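Local coordinates for sortase family protein (Streptococcus agalactiae, PDB 4D7W) that probably acts as a class C sortase, a cysteine transpeptidase that takes part in assembling the type 2B pilus of group B Streptococcus, at residues Thr143-Gln148 with His189-Asp194; Asp147-Val152 with His182-Arg187. One frame throughout, in Å; residues are numbered along the deposited sequence.

Interaction 1 of 2, residues Thr143-Gln148 with His189-Asp194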
ATOM      1  N   THR A 143      10.637   4.142   1.257  1.00 33.00           N
ATOM      2  CA  THR A 143      11.165   2.996   1.980  1.00 30.88           C
ATOM      3  C   THR A 143      10.561   2.866   3.365  1.00 34.65           C
ATOM      4  O   THR A 143      10.423   3.858   4.087  1.00 35.76           O
ATOM      5  CB  THR A 143      12.680   3.088   2.113  1.00 38.19           C
ATOM      6  OG1 THR A 143      13.236   3.413   0.834  1.00 37.22           O
ATOM      7  CG2 THR A 143      13.256   1.768   2.644  1.00 31.93           C
ATOM      8  N   TYR A 144      10.215   1.635   3.732  1.00 32.08           N
ATOM      9  CA  TYR A 144       9.621   1.345   5.032  1.00 32.08           C
ATOM     10  C   TYR A 144      10.388   0.217   5.691  1.00 36.59           C
ATOM     11  O   TYR A 144      10.888  -0.678   5.014  1.00 37.82           O
ATOM     12  CB  TYR A 144       8.121   0.992   4.892  1.00 31.09           C
ATOM     13  CG  TYR A 144       7.316   2.244   4.620  1.00 31.15           C
ATOM     14  CD1 TYR A 144       7.181   2.731   3.333  1.00 30.20           C
ATOM     15  CD2 TYR A 144       6.744   2.967   5.663  1.00 32.31           C
ATOM     16  CE1 TYR A 144       6.488   3.930   3.076  1.00 30.40           C
ATOM     17  CE2 TYR A 144       6.047   4.147   5.425  1.00 32.50           C
ATOM     18  CZ  TYR A 144       5.917   4.620   4.127  1.00 33.02           C
ATOM     19  OH  TYR A 144       5.232   5.784   3.887  1.00 31.82           O
ATOM     20  N   GLN A 145      10.483   0.276   7.012  1.00 33.98           N
ATOM     21  CA  GLN A 145      11.262  -0.696   7.773  1.00 34.77           C
ATOM     22  C   GLN A 145      10.388  -1.360   8.839  1.00 36.29           C
ATOM     23  O   GLN A 145       9.713  -0.671   9.612  1.00 35.99           O
ATOM     24  CB  GLN A 145      12.472  -0.003   8.409  1.00 36.46           C
ATOM     25  CG  GLN A 145      13.156  -0.824   9.458  1.00 39.75           C
ATOM     26  CD  GLN A 145      14.272  -0.071  10.121  1.00 46.25           C
ATOM     27  OE1 GLN A 145      14.251   0.155  11.324  1.00 51.17           O
ATOM     28  NE2 GLN A 145      15.252   0.330   9.339  1.00 44.98           N
ATOM     29  N   VAL A 146      10.395  -2.694   8.880  1.00 34.68           N
ATOM     30  CA  VAL A 146       9.518  -3.401   9.797  1.00 34.97           C
ATOM     31  C   VAL A 146       9.846  -3.024  11.221  1.00 39.38           C
ATOM     32  O   VAL A 146      11.007  -3.076  11.622  1.00 40.65           O
ATOM     33  CB  VAL A 146       9.636  -4.934   9.645  1.00 34.29           C
ATOM     34  CG1 VAL A 146       8.695  -5.641  10.619  1.00 43.44           C
ATOM     35  CG2 VAL A 146       9.319  -5.339   8.229  1.00 32.75           C
ATOM     36  N   ASP A 147       8.836  -2.631  11.986  1.00 38.25           N
ATOM     37  CA  ASP A 147       9.076  -2.316  13.388  1.00 39.50           C
ATOM     38  C   ASP A 147       8.066  -2.984  14.299  1.00 41.82           C
ATOM     39  O   ASP A 147       8.200  -2.913  15.507  1.00 41.56           O
ATOM     40  CB  ASP A 147       9.086  -0.795  13.624  1.00 40.43           C
ATOM     41  CG  ASP A 147       7.703  -0.129  13.477  1.00 46.65           C
ATOM     42  OD1 ASP A 147       6.658  -0.809  13.445  1.00 44.60           O
ATOM     43  OD2 ASP A 147       7.671   1.123  13.418  1.00 47.50           O
ATOM     44  N   GLN A 148       7.050  -3.622  13.724  1.00 38.35           N
ATOM     45  CA  GLN A 148       6.074  -4.342  14.552  1.00 43.03           C
ATOM     46  C   GLN A 148       5.338  -5.425  13.764  1.00 39.13           C
ATOM     47  O   GLN A 148       4.824  -5.162  12.675  1.00 41.31           O
ATOM     48  CB  GLN A 148       5.059  -3.351  15.147  1.00 40.63           C
ATOM     49  CG  GLN A 148       4.071  -3.983  16.121  1.00 45.76           C
ATOM     50  CD  GLN A 148       3.039  -2.990  16.621  1.00 50.35           C
ATOM     51  OE1 GLN A 148       3.239  -2.332  17.644  1.00 56.50           O
ATOM     52  NE2 GLN A 148       1.928  -2.874  15.898  1.00 40.60           N
ATOM     53  N   HIS A 189       7.849   1.628   9.444  1.00 33.28           N
ATOM     54  CA  HIS A 189       7.836   3.097   9.447  1.00 34.21           C
ATOM     55  C   HIS A 189       8.743   3.619   8.355  1.00 37.10           C
ATOM     56  O   HIS A 189       9.685   2.938   7.955  1.00 31.83           O
ATOM     57  CB  HIS A 189       8.265   3.663  10.803  1.00 36.80           C
ATOM     58  CG  HIS A 189       9.637   3.244  11.233  1.00 42.96           C
ATOM     59  ND1 HIS A 189       9.860   2.172  12.073  1.00 43.33           N
ATOM     60  CD2 HIS A 189      10.859   3.754  10.944  1.00 42.00           C
ATOM     61  CE1 HIS A 189      11.159   2.043  12.286  1.00 44.19           C
ATOM     62  NE2 HIS A 189      11.788   2.989  11.611  1.00 41.72           N
ATOM     63  N   ARG A 190       8.454   4.832   7.879  1.00 36.37           N
ATOM     64  CA  ARG A 190       9.257   5.481   6.853  1.00 31.93           C
ATOM     65  C   ARG A 190      10.705   5.671   7.283  1.00 35.40           C
ATOM     66  O   ARG A 190      10.977   6.189   8.372  1.00 38.66           O
ATOM     67  CB  ARG A 190       8.670   6.849   6.505  1.00 31.24           C
ATOM     68  CG  ARG A 190       9.322   7.482   5.301  1.00 31.92           C
ATOM     69  CD  ARG A 190       8.688   7.029   4.010  1.00 31.06           C
ATOM     70  NE  ARG A 190       9.120   7.916   2.936  1.00 33.39           N
ATOM     71  CZ  ARG A 190       8.524   9.067   2.640  1.00 36.14           C
ATOM     72  NH1 ARG A 190       7.446   9.458   3.318  1.00 32.59           N
ATOM     73  NH2 ARG A 190       8.992   9.821   1.651  1.00 36.10           N
ATOM     74  N   VAL A 191      11.632   5.269   6.418  1.00 32.31           N
ATOM     75  CA  VAL A 191      13.061   5.492   6.652  1.00 33.33           C
ATOM     76  C   VAL A 191      13.615   6.092   5.372  1.00 33.30           C
ATOM     77  O   VAL A 191      12.952   6.036   4.353  1.00 33.79           O
ATOM     78  CB  VAL A 191      13.809   4.177   7.027  1.00 35.47           C
ATOM     79  CG1 VAL A 191      13.292   3.636   8.335  1.00 35.96           C
ATOM     80  CG2 VAL A 191      13.656   3.126   5.935  1.00 34.47           C
ATOM     81  N   PRO A 192      14.818   6.699   5.424  1.00 38.59           N
ATOM     82  CA  PRO A 192      15.440   7.258   4.212  1.00 38.21           C
ATOM     83  C   PRO A 192      15.690   6.189   3.136  1.00 38.18           C
ATOM     84  O   PRO A 192      15.951   5.029   3.473  1.00 34.00           O
ATOM     85  CB  PRO A 192      16.775   7.833   4.730  1.00 38.06           C
ATOM     86  CG  PRO A 192      16.539   8.111   6.163  1.00 38.77           C
ATOM     87  CD  PRO A 192      15.581   7.027   6.640  1.00 38.17           C
ATOM     88  N   ASN A 193      15.613   6.562   1.860  1.00 34.06           N
ATOM     89  CA  ASN A 193      15.953   5.615   0.788  1.00 41.65           C
ATOM     90  C   ASN A 193      17.420   5.198   0.804  1.00 50.15           C
ATOM     91  O   ASN A 193      18.295   5.964   1.217  1.00 50.63           O
ATOM     92  CB  ASN A 193      15.620   6.217  -0.581  1.00 43.35           C
ATOM     93  CG  ASN A 193      14.148   6.435  -0.764  1.00 39.11           C
ATOM     94  OD1 ASN A 193      13.334   5.831  -0.053  1.00 38.22           O
ATOM     95  ND2 ASN A 193      13.784   7.289  -1.713  1.00 34.44           N
ATOM     96  N   ASP A 194      17.693   3.987   0.336  1.00 52.93           N
ATOM     97  CA  ASP A 194      19.069   3.560   0.152  1.00 61.59           C
ATOM     98  C   ASP A 194      19.671   4.187  -1.105  1.00 59.58           C
ATOM     99  O   ASP A 194      20.606   4.985  -1.029  1.00 63.63           O
ATOM    100  CB  ASP A 194      19.147   2.041   0.072  1.00 70.62           C
ATOM    101  CG  ASP A 194      20.550   1.522   0.285  1.00 80.50           C
ATOM    102  OD1 ASP A 194      21.284   2.114   1.109  1.00 84.06           O
ATOM    103  OD2 ASP A 194      20.916   0.524  -0.370  1.00 83.61           O
TER
HETATM  104  O   HOH W   1      11.710   6.679   2.145  1.00 37.75           O
HETATM  105  O   HOH W   2      15.568   1.860  -0.328  1.00 44.84           O
HETATM  106  O   HOH W   3      14.508   3.554  12.004  1.00 37.81           O
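The side chains of D147 and H189 both place CG between the backbone N and the carbonyl carbon (chi1 70° and 59°), and in these rotamers the carboxylate and the imidazole meet across the two strands. H189 ND1 donates to D147 OD2 over 2.8 Å; the acceptor lies close to the plane of the ring, whereas the carboxylate is met on its anti side and somewhat out of its own plane. H189 NE2 lies 2.8 Å from a water, so both ring nitrogens are engaged. Q145, its chain extended, runs alongside H189 in the same direction; Q145 N donates to H189 O and H189 N to Q145 O, the two bonds of a hydrogen-bonded antiparallel pair. Farther along, V191 N gives a nearly straight bond to T143 O. V191 fits between two side chains on the same face of the sheet: its CG2 meets T143 CG2 at 3.6 Å and its CG1 touches Q145 CB. On the other face, the Y144 ring and the R190 side chain cross at a slant, ring and guanidinium planes 35° apart, with Y144 CZ 3.7 Å from R190 CD. Toward the C-terminus N193 closes on the neighbouring strand: T143 OG1 donates to N193 OD1 at 2.6 Å. A water gripped by four groups closes this end, accepting from T143 N and R190 NE and donating to V191 O and N193 OD1. The polar ends of Y144 and R190 share one partner outside the contact, D167, which accepts from the phenol at one oxygen and forms a salt bridge with R190 through the other. D167 begins strand 167-175, whose Y168 touches both D147 and H189, while strand 132-137 pairs with the other edge of strand 140-152 and meets T143 and V146.

Interaction 2 of 2, residues Asp147-Val152 with His182-Arg187. With EDO (1,2-ethanediol), chain B.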
ATOM      1  N   ASP A 147       8.836  -2.631  11.986  1.00 38.25           N
ATOM      2  CA  ASP A 147       9.076  -2.316  13.388  1.00 39.50           C
ATOM      3  C   ASP A 147       8.066  -2.984  14.299  1.00 41.82           C
ATOM      4  O   ASP A 147       8.200  -2.913  15.507  1.00 41.56           O
ATOM      5  CB  ASP A 147       9.086  -0.795  13.624  1.00 40.43           C
ATOM      6  CG  ASP A 147       7.703  -0.129  13.477  1.00 46.65           C
ATOM      7  OD1 ASP A 147       6.658  -0.809  13.445  1.00 44.60           O
ATOM      8  OD2 ASP A 147       7.671   1.123  13.418  1.00 47.50           O
ATOM      9  N   GLN A 148       7.050  -3.622  13.724  1.00 38.35           N
ATOM     10  CA  GLN A 148       6.074  -4.342  14.552  1.00 43.03           C
ATOM     11  C   GLN A 148       5.338  -5.425  13.764  1.00 39.13           C
ATOM     12  O   GLN A 148       4.824  -5.162  12.675  1.00 41.31           O
ATOM     13  CB  GLN A 148       5.059  -3.351  15.147  1.00 40.63           C
ATOM     14  CG  GLN A 148       4.071  -3.983  16.121  1.00 45.76           C
ATOM     15  CD  GLN A 148       3.039  -2.990  16.621  1.00 50.35           C
ATOM     16  OE1 GLN A 148       3.239  -2.332  17.644  1.00 56.50           O
ATOM     17  NE2 GLN A 148       1.928  -2.874  15.898  1.00 40.60           N
ATOM     18  N   ILE A 149       5.267  -6.625  14.320  1.00 42.41           N
ATOM     19  CA  ILE A 149       4.558  -7.727  13.680  1.00 47.19           C
ATOM     20  C   ILE A 149       3.495  -8.284  14.623  1.00 47.92           C
ATOM     21  O   ILE A 149       3.822  -8.730  15.713  1.00 45.31           O
ATOM     22  CB  ILE A 149       5.529  -8.851  13.274  1.00 48.40           C
ATOM     23  CG1 ILE A 149       6.638  -8.285  12.381  1.00 49.82           C
ATOM     24  CG2 ILE A 149       4.775  -9.965  12.570  1.00 40.64           C
ATOM     25  CD1 ILE A 149       7.747  -9.253  12.050  1.00 47.72           C
ATOM     26  N   ARG A 150       2.224  -8.238  14.218  1.00 43.30           N
ATOM     27  CA  ARG A 150       1.133  -8.700  15.084  1.00 44.93           C
ATOM     28  C   ARG A 150       0.175  -9.617  14.345  1.00 44.65           C
ATOM     29  O   ARG A 150      -0.111  -9.413  13.158  1.00 45.45           O
ATOM     30  CB  ARG A 150       0.322  -7.526  15.650  1.00 47.40           C
ATOM     31  CG  ARG A 150       1.086  -6.522  16.476  1.00 55.43           C
ATOM     32  CD  ARG A 150       0.745  -6.661  17.946  1.00 61.81           C
ATOM     33  NE  ARG A 150       1.401  -5.639  18.762  1.00 68.04           N
ATOM     34  CZ  ARG A 150       2.699  -5.637  19.065  1.00 72.11           C
ATOM     35  NH1 ARG A 150       3.493  -6.601  18.607  1.00 72.20           N
ATOM     36  NH2 ARG A 150       3.208  -4.667  19.815  1.00 75.23           N
ATOM     37  N   THR A 151      -0.333 -10.608  15.071  1.00 40.82           N
ATOM     38  CA  THR A 151      -1.414 -11.461  14.603  1.00 39.65           C
ATOM     39  C   THR A 151      -2.679 -11.170  15.407  1.00 41.73           C
ATOM     40  O   THR A 151      -2.664 -11.217  16.634  1.00 43.25           O
ATOM     41  CB  THR A 151      -1.031 -12.930  14.722  1.00 46.38           C
ATOM     42  OG1 THR A 151       0.147 -13.145  13.945  1.00 49.76           O
ATOM     43  CG2 THR A 151      -2.154 -13.833  14.204  1.00 44.04           C
ATOM     44  N   VAL A 152      -3.769 -10.861  14.710  1.00 40.40           N
ATOM     45  CA  VAL A 152      -4.971 -10.348  15.351  1.00 40.30           C
ATOM     46  C   VAL A 152      -6.225 -10.947  14.746  1.00 42.62           C
ATOM     47  O   VAL A 152      -6.199 -11.457  13.629  1.00 45.31           O
ATOM     48  CB  VAL A 152      -5.053  -8.800  15.244  1.00 42.30           C
ATOM     49  CG1 VAL A 152      -3.771  -8.169  15.774  1.00 46.94           C
ATOM     50  CG2 VAL A 152      -5.320  -8.354  13.796  1.00 38.52           C
ATOM     51  N   HIS A 182      -7.122 -15.576  11.151  1.00 47.37           N
ATOM     52  CA  HIS A 182      -6.557 -14.346  11.692  1.00 44.36           C
ATOM     53  C   HIS A 182      -5.940 -13.473  10.621  1.00 43.94           C
ATOM     54  O   HIS A 182      -5.874 -13.850   9.452  1.00 40.87           O
ATOM     55  CB  HIS A 182      -5.498 -14.666  12.739  1.00 42.38           C
ATOM     56  CG  HIS A 182      -6.066 -15.215  14.001  1.00 51.08           C
ATOM     57  ND1 HIS A 182      -6.779 -16.392  14.038  1.00 55.91           N
ATOM     58  CD2 HIS A 182      -6.055 -14.736  15.266  1.00 56.74           C
ATOM     59  CE1 HIS A 182      -7.170 -16.625  15.278  1.00 61.32           C
ATOM     60  NE2 HIS A 182      -6.746 -15.635  16.042  1.00 61.58           N
ATOM     61  N   ARG A 183      -5.456 -12.312  11.042  1.00 41.83           N
ATOM     62  CA  ARG A 183      -4.768 -11.424  10.129  1.00 36.04           C
ATOM     63  C   ARG A 183      -3.359 -11.198  10.640  1.00 39.21           C
ATOM     64  O   ARG A 183      -3.140 -10.902  11.829  1.00 39.49           O
ATOM     65  CB  ARG A 183      -5.531 -10.101   9.982  1.00 40.48           C
ATOM     66  CG  ARG A 183      -6.982 -10.273   9.492  1.00 46.47           C
ATOM     67  CD  ARG A 183      -7.050 -10.910   8.089  1.00 51.97           C
ATOM     68  NE  ARG A 183      -8.416 -11.196   7.631  1.00 54.79           N
ATOM     69  CZ  ARG A 183      -8.970 -12.412   7.581  1.00 57.68           C
ATOM     70  NH1 ARG A 183      -8.285 -13.483   7.965  1.00 54.09           N
ATOM     71  NH2 ARG A 183     -10.216 -12.563   7.144  1.00 59.79           N
ATOM     72  N   LEU A 184      -2.399 -11.368   9.743  1.00 35.39           N
ATOM     73  CA  LEU A 184      -1.017 -11.040  10.034  1.00 35.23           C
ATOM     74  C   LEU A 184      -0.768  -9.579   9.624  1.00 37.47           C
ATOM     75  O   LEU A 184      -0.988  -9.217   8.468  1.00 33.69           O
ATOM     76  CB  LEU A 184      -0.074 -11.987   9.288  1.00 35.16           C
ATOM     77  CG  LEU A 184       1.411 -11.673   9.443  1.00 36.34           C
ATOM     78  CD1 LEU A 184       1.831 -11.833  10.900  1.00 35.81           C
ATOM     79  CD2 LEU A 184       2.230 -12.557   8.528  1.00 37.11           C
ATOM     80  N   LEU A 185      -0.341  -8.748  10.568  1.00 34.54           N
ATOM     81  CA  LEU A 185      -0.076  -7.337  10.273  1.00 35.16           C
ATOM     82  C   LEU A 185       1.401  -7.035  10.408  1.00 33.79           C
ATOM     83  O   LEU A 185       1.958  -7.165  11.483  1.00 42.81           O
ATOM     84  CB  LEU A 185      -0.854  -6.415  11.209  1.00 34.08           C
ATOM     85  CG  LEU A 185      -2.316  -6.717  11.514  1.00 38.86           C
ATOM     86  CD1 LEU A 185      -2.872  -5.663  12.453  1.00 35.88           C
ATOM     87  CD2 LEU A 185      -3.106  -6.776  10.233  1.00 33.87           C
ATOM     88  N   VAL A 186       2.038  -6.623   9.321  1.00 33.67           N
ATOM     89  CA  VAL A 186       3.453  -6.292   9.376  1.00 33.09           C
ATOM     90  C   VAL A 186       3.591  -4.775   9.204  1.00 32.58           C
ATOM     91  O   VAL A 186       3.492  -4.271   8.080  1.00 31.87           O
ATOM     92  CB  VAL A 186       4.250  -7.042   8.293  1.00 32.84           C
ATOM     93  CG1 VAL A 186       5.718  -6.636   8.322  1.00 32.90           C
ATOM     94  CG2 VAL A 186       4.104  -8.581   8.485  1.00 35.53           C
ATOM     95  N   ARG A 187       3.774  -4.065  10.315  1.00 33.00           N
ATOM     96  CA  ARG A 187       3.925  -2.596  10.295  1.00 34.89           C
ATOM     97  C   ARG A 187       5.362  -2.155  10.080  1.00 32.63           C
ATOM     98  O   ARG A 187       6.279  -2.680  10.713  1.00 33.83           O
ATOM     99  CB  ARG A 187       3.416  -1.978  11.596  1.00 33.17           C
ATOM    100  CG  ARG A 187       3.172  -0.477  11.517  1.00 32.78           C
ATOM    101  CD  ARG A 187       2.732   0.055  12.863  1.00 33.43           C
ATOM    102  NE  ARG A 187       3.861   0.171  13.791  1.00 36.02           N
ATOM    103  CZ  ARG A 187       3.742   0.519  15.070  1.00 37.00           C
ATOM    104  NH1 ARG A 187       2.544   0.771  15.579  1.00 35.05           N
ATOM    105  NH2 ARG A 187       4.821   0.616  15.838  1.00 39.29           N
TER
HETATM  106  C1  EDO B1232      -1.681   2.353  15.684  1.00 40.61           C
HETATM  107  O1  EDO B1232      -2.825   1.625  15.230  1.00 42.63           O
HETATM  108  C2  EDO B1232      -0.572   2.226  14.649  1.00 40.57           C
HETATM  109  O2  EDO B1232      -0.097   0.884  14.653  1.00 41.35           O
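The R187 guanidinium has the Q148 amide over one face, the two planes 29° apart, with Q148 NE2 3.7 Å from R187 NH1. At its edge, R187 NE donates to D147 OD1 at 3.0 Å in a salt bridge that uses the syn lone pair, and R187 NH2 adds a weak bond to the same oxygen, the other, OD2, being taken by H189. The R187 chain, extended to CD, bends at chi3 (76°), which brings the guanidinium over to D147 and Q148; carboxylate and guanidinium planes are 78° apart. Also in plane, R187 NH1 binds O2 of a 1,2-ethanediol, probably from the crystallisation liquor, at 2.8 Å. Y168 adds a cation-pi contact. The Q148 amide is itself sandwiched, since its CD lies 3.5 Å above the plane of the R150 guanidinium. Beyond this polar end, V152 CG2 packs against L185 CD1 at 3.9 Å, on the same face as R187, while I149 CG2 meets L184 CD1 on the other. At R187 the regular pattern breaks, because its O accepts from both D147 N and Q148 N. Two residues opposite one define a classic beta bulge, here within the beta-barrel core of a sortase domain.

Interactions 1 and 2 are successive parts of one antiparallel pairing, strand 140-152 with strand 182-191, their centres about 16 Å apart. They share D147 and Q148, where the bulge lies. The D147 carboxylate joins them, one oxygen serving H189 in interaction 1 and the other R187 in interaction 2, which probably fixes its rotation. V146 completes the join, its CG1 3.8 Å from R187 O and its CG2 3.8 Å from V186 CG1. The short strand axes lie 169° apart in interaction 2 and 127° apart in interaction 1, yet the strands stay hydrogen-bonded on both sides of the bulge. The bound ethanediol belongs to the interaction 2 end, where R158, D159 and Q161 also hold it.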